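Local coordinates for protein glycerophosphodiester phosphodiesterase (Parabacteroides distasonis, PDB 3NO3) that belongs to the glycerophosphodiester phosphodiesterase family of TIM-barrel proteins and holds a magnesium ion at a site formed by acidic side chains of its barrel strands, at residues E39-L44 and I101-S106. Sequence-based numbering, arbitrary orientation.
Sequences EFDVHL and IFELKS. With MG (magnesium ion), chain B.
Three carboxylates, Glu39 and Asp41 from one strand and Glu103 from its neighbour, converge on a single magnesium ion. The strands are adjacent parallel staves of the TIM barrel. Each acid gives one oxygen: Glu39 OE2 and Asp41 OD1 each lie 2.1 Å from the magnesium, and Glu103 OE1 lies 2.0 Å from it. Two waters and one further atom complete the six ligands. Because both bind the ion, Asp41 OD1 and Glu103 OE1 come within 2.9 Å of each other without a hydrogen bond. The planes of these two carboxylates are nearly perpendicular, 86° apart. Glu103 reaches the ion with an extended chain, whereas Glu39 bends at chi2 (-98°) to bring OE2 onto the magnesium. One metal-bound water donates to both Glu39 OE1 and Asp41 OD2. Glu39 OE1 also accepts from the backbone N of Arg11, and Asp41 OD2 from Asn22 ND2.

The backbones pair as a regular parallel ladder. Phe40 N donates to Ile101 O and Val42 N to Glu103 O, while Phe40 O accepts from Glu103 N and Val42 O from Lys105 N. On the opposite side of the sheet from the metal lie Phe40, Val42, Phe102 and Leu104. Phe102 and Leu104 also touch helix 110-126, Phe40 and Val42 strand 50-52. Val42 CG2 sits over one face of the Phe102 ring, 3.9 Å from its centroid. Phe40 CE1 meets Phe102 CD2 obliquely at 3.8 Å, the two ring planes 59° apart.

Past the end of strand 99-104, the Lys105 side chain, bent at chi2 and chi3, runs back along strand 37-44. Its CD passes beside Asp41 CB, and its NZ hydrogen-bonds to His54 O. The His43 ring is held by a hydrogen bond between Gln64 NE2 and His43 ND1. Lys105 CG lies over one face of that ring in a CH-pi contact, 3.7 Å from the centroid and nearest to NE2.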
loop_
_atom_site.group_PDB
_atom_site.type_symbol
_atom_site.label_atom_id
_atom_site.label_comp_id
_atom_site.label_asym_id
_atom_site.label_seq_id
_atom_site.Cartn_x
_atom_site.Cartn_y
_atom_site.Cartn_z
ATOM N N GLU A 39 -4.942 0.537 -0.153
ATOM C CA GLU A 39 -3.585 1.008 -0.442
ATOM C C GLU A 39 -3.616 2.405 -1.056
ATOM O O GLU A 39 -4.561 2.776 -1.792
ATOM C CB GLU A 39 -2.871 0.006 -1.347
ATOM C CG GLU A 39 -1.399 0.303 -1.596
ATOM C CD GLU A 39 -1.082 1.017 -2.900
ATOM O OE1 GLU A 39 -1.976 1.435 -3.686
ATOM O OE2 GLU A 39 0.145 1.094 -3.219
ATOM N N PHE A 40 -2.593 3.177 -0.707
ATOM C CA PHE A 40 -2.439 4.521 -1.223
ATOM C C PHE A 40 -0.964 4.939 -1.247
ATOM O O PHE A 40 -0.159 4.403 -0.480
ATOM C CB PHE A 40 -3.352 5.486 -0.420
ATOM C CG PHE A 40 -3.078 5.484 1.035
ATOM C CD1 PHE A 40 -2.142 6.350 1.576
ATOM C CD2 PHE A 40 -3.736 4.605 1.887
ATOM C CE1 PHE A 40 -1.883 6.325 2.932
ATOM C CE2 PHE A 40 -3.472 4.592 3.239
ATOM C CZ PHE A 40 -2.540 5.459 3.757
ATOM N N ASP A 41 -0.639 5.895 -2.139
ATOM C CA ASP A 41 0.723 6.297 -2.406
ATOM C C ASP A 41 1.010 7.695 -1.870
ATOM O O ASP A 41 0.223 8.617 -2.075
ATOM C CB ASP A 41 0.966 6.264 -3.899
ATOM C CG ASP A 41 0.598 4.951 -4.496
ATOM O OD1 ASP A 41 1.230 3.946 -4.107
ATOM O OD2 ASP A 41 -0.285 4.872 -5.380
ATOM N N VAL A 42 2.134 7.851 -1.185
ATOM C CA VAL A 42 2.437 9.094 -0.456
ATOM C C VAL A 42 3.774 9.712 -0.911
ATOM O O VAL A 42 4.769 9.005 -1.011
ATOM C CB VAL A 42 2.441 8.840 1.033
ATOM C CG1 VAL A 42 2.730 10.186 1.835
ATOM C CG2 VAL A 42 1.101 8.177 1.473
ATOM N N HIS A 43 3.761 11.027 -1.188
ATOM C CA HIS A 43 4.961 11.836 -1.450
ATOM C C HIS A 43 5.071 12.975 -0.421
ATOM O O HIS A 43 4.060 13.485 0.064
ATOM C CB HIS A 43 4.860 12.562 -2.771
ATOM C CG HIS A 43 4.688 11.702 -3.970
ATOM N ND1 HIS A 43 5.733 11.391 -4.806
ATOM C CD2 HIS A 43 3.573 11.193 -4.548
ATOM C CE1 HIS A 43 5.279 10.668 -5.813
ATOM N NE2 HIS A 43 3.974 10.521 -5.675
ATOM N N LEU A 44 6.294 13.412 -0.197
ATOM C CA LEU A 44 6.679 14.588 0.544
ATOM C C LEU A 44 6.983 15.724 -0.467
ATOM O O LEU A 44 7.888 15.599 -1.336
ATOM C CB LEU A 44 7.910 14.296 1.430
ATOM C CG LEU A 44 8.225 15.312 2.532
ATOM C CD1 LEU A 44 7.084 15.405 3.607
ATOM C CD2 LEU A 44 9.642 14.982 3.181
ATOM N N ILE A 101 -2.835 0.563 3.948
ATOM C CA ILE A 101 -1.633 0.050 3.314
ATOM C C ILE A 101 -0.922 1.248 2.664
ATOM O O ILE A 101 -1.275 1.685 1.596
ATOM C CB ILE A 101 -1.924 -1.087 2.295
ATOM C CG1 ILE A 101 -2.824 -2.184 2.905
ATOM C CG2 ILE A 101 -0.623 -1.678 1.811
ATOM C CD1 ILE A 101 -2.315 -2.850 4.194
ATOM N N PHE A 102 0.075 1.787 3.363
ATOM C CA PHE A 102 0.653 3.101 3.126
ATOM C C PHE A 102 1.905 2.851 2.317
ATOM O O PHE A 102 2.885 2.358 2.870
ATOM C CB PHE A 102 0.972 3.673 4.525
ATOM C CG PHE A 102 1.504 5.100 4.598
ATOM C CD1 PHE A 102 2.667 5.539 3.940
ATOM C CD2 PHE A 102 0.895 5.990 5.472
ATOM C CE1 PHE A 102 3.147 6.816 4.111
ATOM C CE2 PHE A 102 1.364 7.272 5.636
ATOM C CZ PHE A 102 2.473 7.693 4.959
ATOM N N GLU A 103 1.870 3.155 1.021
ATOM C CA GLU A 103 3.075 3.138 0.205
ATOM C C GLU A 103 3.792 4.492 0.281
ATOM O O GLU A 103 3.261 5.496 -0.212
ATOM C CB GLU A 103 2.816 2.760 -1.256
ATOM C CG GLU A 103 4.145 2.698 -2.013
ATOM C CD GLU A 103 4.065 2.239 -3.467
ATOM O OE1 GLU A 103 3.047 1.657 -3.911
ATOM O OE2 GLU A 103 5.082 2.413 -4.155
ATOM N N LEU A 104 4.990 4.530 0.852
ATOM C CA LEU A 104 5.816 5.751 0.708
ATOM C C LEU A 104 6.565 5.640 -0.632
ATOM O O LEU A 104 7.348 4.694 -0.854
ATOM C CB LEU A 104 6.805 5.952 1.851
ATOM C CG LEU A 104 7.535 7.286 1.915
ATOM C CD1 LEU A 104 6.521 8.510 2.046
ATOM C CD2 LEU A 104 8.607 7.257 3.064
ATOM N N LYS A 105 6.338 6.612 -1.501
ATOM C CA LYS A 105 7.052 6.698 -2.791
ATOM C C LYS A 105 8.517 6.977 -2.569
ATOM O O LYS A 105 8.909 7.519 -1.523
ATOM C CB LYS A 105 6.450 7.797 -3.637
ATOM C CG LYS A 105 4.982 7.555 -4.044
ATOM C CD LYS A 105 4.800 6.408 -5.054
ATOM C CE LYS A 105 5.532 6.623 -6.406
ATOM N NZ LYS A 105 4.901 5.757 -7.459
ATOM N N SER A 106 9.334 6.587 -3.531
ATOM C CA SER A 106 10.768 6.805 -3.470
ATOM C C SER A 106 11.120 8.301 -3.636
ATOM O O SER A 106 10.646 8.959 -4.599
ATOM C CB SER A 106 11.465 6.005 -4.574
ATOM O OG SER A 106 12.872 6.042 -4.412
HETATM MG MG MG B . 1.270 1.974 -4.769
HETATM O O HOH W 1 -0.593 2.348 -5.786
HETATM O O HOH W 2 2.182 2.647 -6.585
#